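Local coordinates for protein PLP-Dependent L-Arginine Hydroxylase MppP (Streptomyces wadayamensis, PDB 6C9B) that is a pyridoxal-phosphate-dependent oxidase that acts on L-arginine, with 4-hydroxy-2-ketoarginine and 2-ketoarginine as its products, at residues Arg357-Glu360 with Pro361-Ser365; Leu282-Arg285 with Ser286-Arg289. All coordinates share one frame; numbering follows the deposited sequence.

Contact 1: residues Arg357-Glu360 with Pro361-Ser365; sequences RSTE and PLEKS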
# COMPACT_ATOMS: atom_id res chain seq x y z
N ARG B 357 7.54 18.68 -12.76
CA ARG B 357 8.54 18.21 -13.70
C ARG B 357 9.60 19.30 -13.81
O ARG B 357 9.30 20.48 -13.67
CB ARG B 357 7.97 17.98 -15.11
CG ARG B 357 6.91 16.89 -15.19
CD ARG B 357 7.52 15.57 -14.90
NE ARG B 357 6.59 14.48 -15.16
CZ ARG B 357 5.66 14.05 -14.32
NH1 ARG B 357 5.50 14.60 -13.12
NH2 ARG B 357 4.89 13.05 -14.70
N SER B 358 10.83 18.89 -14.07
CA SER B 358 11.83 19.88 -14.41
C SER B 358 11.37 20.68 -15.62
O SER B 358 10.71 20.15 -16.52
CB SER B 358 13.17 19.20 -14.67
OG SER B 358 13.67 18.68 -13.45
N THR B 359 11.68 21.97 -15.63
CA THR B 359 11.09 22.86 -16.62
C THR B 359 11.54 22.49 -18.03
O THR B 359 10.75 22.60 -18.97
CB THR B 359 11.44 24.31 -16.28
OG1 THR B 359 11.00 24.59 -14.95
CG2 THR B 359 10.76 25.28 -17.23
N GLU B 360 12.78 22.03 -18.18
CA GLU B 360 13.32 21.79 -19.52
C GLU B 360 12.60 20.66 -20.24
O GLU B 360 12.18 20.86 -21.39
CB GLU B 360 14.84 21.56 -19.41
CG GLU B 360 15.62 22.78 -18.89
CD GLU B 360 15.57 22.97 -17.36
OE1 GLU B 360 14.97 22.15 -16.62
OE2 GLU B 360 16.15 23.98 -16.89
N PRO B 361 12.42 19.47 -19.65
CA PRO B 361 11.61 18.46 -20.35
C PRO B 361 10.14 18.84 -20.45
O PRO B 361 9.47 18.44 -21.41
CB PRO B 361 11.82 17.20 -19.50
CG PRO B 361 12.25 17.69 -18.17
CD PRO B 361 13.01 18.96 -18.41
N LEU B 362 9.60 19.59 -19.49
CA LEU B 362 8.24 20.09 -19.66
C LEU B 362 8.16 21.02 -20.88
O LEU B 362 7.28 20.86 -21.74
CB LEU B 362 7.79 20.81 -18.40
CG LEU B 362 6.41 21.46 -18.46
CD1 LEU B 362 5.32 20.42 -18.61
CD2 LEU B 362 6.20 22.26 -17.19
N GLU B 363 9.09 21.98 -20.96
CA GLU B 363 9.17 22.88 -22.11
C GLU B 363 9.24 22.09 -23.41
O GLU B 363 8.54 22.40 -24.37
CB GLU B 363 10.40 23.79 -21.98
CG GLU B 363 10.11 25.25 -21.67
CD GLU B 363 11.33 26.01 -21.14
OE1 GLU B 363 12.44 25.42 -21.06
OE2 GLU B 363 11.18 27.19 -20.78
N LYS B 364 10.11 21.07 -23.45
CA LYS B 364 10.25 20.28 -24.67
C LYS B 364 8.94 19.61 -25.03
O LYS B 364 8.56 19.57 -26.20
CB LYS B 364 11.34 19.21 -24.51
CG LYS B 364 12.75 19.72 -24.53
CD LYS B 364 13.73 18.54 -24.39
CE LYS B 364 15.11 18.88 -24.93
NZ LYS B 364 15.14 18.96 -26.42
N SER B 365 8.26 19.03 -24.03
CA SER B 365 7.01 18.31 -24.29
C SER B 365 5.93 19.21 -24.84
O SER B 365 5.17 18.81 -25.73
CB SER B 365 6.52 17.66 -23.00
OG SER B 365 7.48 16.75 -22.53
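S358 and P361 meet in the first turn of the C-terminal helix 359-372. S358 holds the N-cap position, but its side chain makes no capping bond. It packs instead: S358 CB lies 3.8 Å from P361 CD. Proline fits this first turn, where a backbone N would have no helical carbonyl to donate to, so its missing N-H costs no bond. The S358 carbonyl starts the helical ladder, its O accepting from L362 N at 3.2 Å. T359 O takes E363 N at 2.7 Å. E360 O takes K364 N.

The tight side faces the protein. L362 is buried, and its CB rests 3.5 Å from both S358 O and T359 O. Its CG stands anti to the backbone N (chi1 177°), and the side chain packs on I25 and against helix 256-291. R357 CB also approaches L362 CB, but the guanidinium leads away. There R357 NE bonds to N24 O and R357 NH2 to D27 O.

The solvent side is looser. E360, E363 and K364 are exposed. The T359 methyl, CG2, lies 4.0 Å from E363 CD. These two side chains meet at a slant, with no polar bond between them. The carboxylates of E360 and E363 stay apart, E360 OE2 being 5.8 Å from E363 OE1. K364 only lays its aliphatic part along the E360 carbonyl before its amine leads away.

One turn on, the buried S365 hydroxyl folds back onto its own helix. P361 O accepts S365 N on one face of its carbonyl plane and S365 OG on the other, the latter at 2.8 Å.

Contact 2: residues Leu282-Arg285 with Ser286-Arg289; sequences LHNR and SVVR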
# COMPACT_ATOMS: atom_id res chain seq x y z
N LEU B 282 3.91 27.76 -10.47
CA LEU B 282 3.44 28.92 -11.24
C LEU B 282 4.28 29.14 -12.49
O LEU B 282 3.75 29.40 -13.57
CB LEU B 282 3.44 30.17 -10.36
CG LEU B 282 2.98 31.48 -11.01
CD1 LEU B 282 1.61 31.34 -11.69
CD2 LEU B 282 2.95 32.57 -9.96
N HIS B 283 5.59 28.98 -12.36
CA HIS B 283 6.47 29.13 -13.51
C HIS B 283 6.16 28.10 -14.58
O HIS B 283 6.08 28.42 -15.77
CB HIS B 283 7.93 28.98 -13.08
CG HIS B 283 8.87 29.09 -14.22
ND1 HIS B 283 9.29 30.30 -14.72
CD2 HIS B 283 9.46 28.14 -15.00
CE1 HIS B 283 10.10 30.10 -15.74
NE2 HIS B 283 10.23 28.81 -15.93
N ASN B 284 5.97 26.85 -14.17
CA ASN B 284 5.74 25.78 -15.14
C ASN B 284 4.36 25.92 -15.78
O ASN B 284 4.20 25.67 -16.97
CB ASN B 284 5.90 24.41 -14.49
CG ASN B 284 7.36 24.00 -14.39
OD1 ASN B 284 8.25 24.71 -14.83
ND2 ASN B 284 7.60 22.84 -13.80
N ARG B 285 3.34 26.30 -15.00
CA ARG B 285 2.05 26.61 -15.59
C ARG B 285 2.18 27.70 -16.65
O ARG B 285 1.57 27.62 -17.72
CB ARG B 285 1.07 27.04 -14.49
CG ARG B 285 -0.24 27.58 -15.00
CD ARG B 285 -1.29 27.56 -13.89
NE ARG B 285 -1.90 26.24 -13.81
CZ ARG B 285 -1.71 25.34 -12.84
NH1 ARG B 285 -2.34 24.18 -12.92
NH2 ARG B 285 -0.96 25.60 -11.77
N SER B 286 2.99 28.73 -16.37
CA SER B 286 3.18 29.82 -17.31
C SER B 286 3.87 29.35 -18.58
O SER B 286 3.55 29.84 -19.67
CB SER B 286 4.00 30.94 -16.66
OG SER B 286 3.42 31.33 -15.43
N VAL B 287 4.85 28.44 -18.48
CA VAL B 287 5.50 28.04 -19.73
C VAL B 287 4.53 27.24 -20.58
O VAL B 287 4.52 27.38 -21.80
CB VAL B 287 6.84 27.27 -19.53
CG1 VAL B 287 7.40 27.38 -18.13
CG2 VAL B 287 6.76 25.83 -19.99
N VAL B 288 3.66 26.44 -19.94
CA VAL B 288 2.67 25.68 -20.70
C VAL B 288 1.71 26.62 -21.42
O VAL B 288 1.42 26.44 -22.60
CB VAL B 288 1.90 24.70 -19.80
CG1 VAL B 288 0.78 24.04 -20.58
CG2 VAL B 288 2.84 23.66 -19.23
N ARG B 289 1.19 27.62 -20.71
CA ARG B 289 0.19 28.50 -21.30
C ARG B 289 0.80 29.39 -22.37
O ARG B 289 0.20 29.62 -23.42
CB ARG B 289 -0.51 29.31 -20.21
CG ARG B 289 -1.34 28.41 -19.29
CD ARG B 289 -2.17 29.15 -18.29
NE ARG B 289 -2.96 28.20 -17.51
CZ ARG B 289 -3.77 28.54 -16.52
NH1 ARG B 289 -3.90 29.82 -16.16
NH2 ARG B 289 -4.46 27.61 -15.89
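The long helix 256-291 nears its C-terminal end here, and side chains one turn apart meet along it. The clearest pair is R285 and R289. They run side by side and point the same way. R285 CD sits 3.7 Å above the plane of the R289 guanidinium, over its centre, so aliphatic carbon lies against a flat cationic face. The two guanidinium planes are 71° apart, hence the groups are not stacked. The extended chain of R289, from CG to NE, runs alongside R285 and brings its guanidinium under R285 CD.

R285 NE and R289 NH2 are 3.6 Å apart. Both arginines gather round one carboxylate on strand 309-314: E310 OE1 forms a salt bridge with R285 NE and E310 OE2 with R289 NE. Backbone carbonyls take further N-H groups: R285 NH2 bonds S307 O, and R289 NH2 and NH1 bond D302 O and P303 O.

S286 uses its own helix. Its OG lies beside the backbone N (chi1 -53°) and donates to L282 O at 2.7 Å. S286 N donates to the same L282 O at 3.0 Å. The two donors come from opposite faces of the carbonyl plane. L282 CD1 lies loosely near the hydroxyl. The main-chain ladder goes on with V288 N to N284 O and R289 N to R285 O. On another side, V287 CG1 is placed beside the H283 ring, but it is too close to H283 O in the model, so this detail is doubtful.

The helix thus has two differently occupied sides. R285 and R289 pair with strand 309-314 and the loop before it. H283, N284, V287 and V288 lie against helix 359-372, where V288 touches V366.

Contact 1 spans the start of helix 359-372 and contact 2 the last turns of helix 256-291; the two pack on each other with centres 10 Å apart. N284 is the polar joint between them. Its OD1 is 2.8 Å from T359 OG1, a probable hydrogen bond, and its ND2 weakly bonds R357 O. Beside it, L362 CD2 lies 3.5 Å from N284 CB, and E363 CG meets V287 CG2 at 3.8 Å. Neither contact forms the product pocket. The R357 side chain is about 7 Å from bound 4-hydroxy-2-ketoarginine, and that of R285 about 12 Å. R357 does hold the main chain of D27, a pocket residue, which is consistent with a second-shell place beside the site.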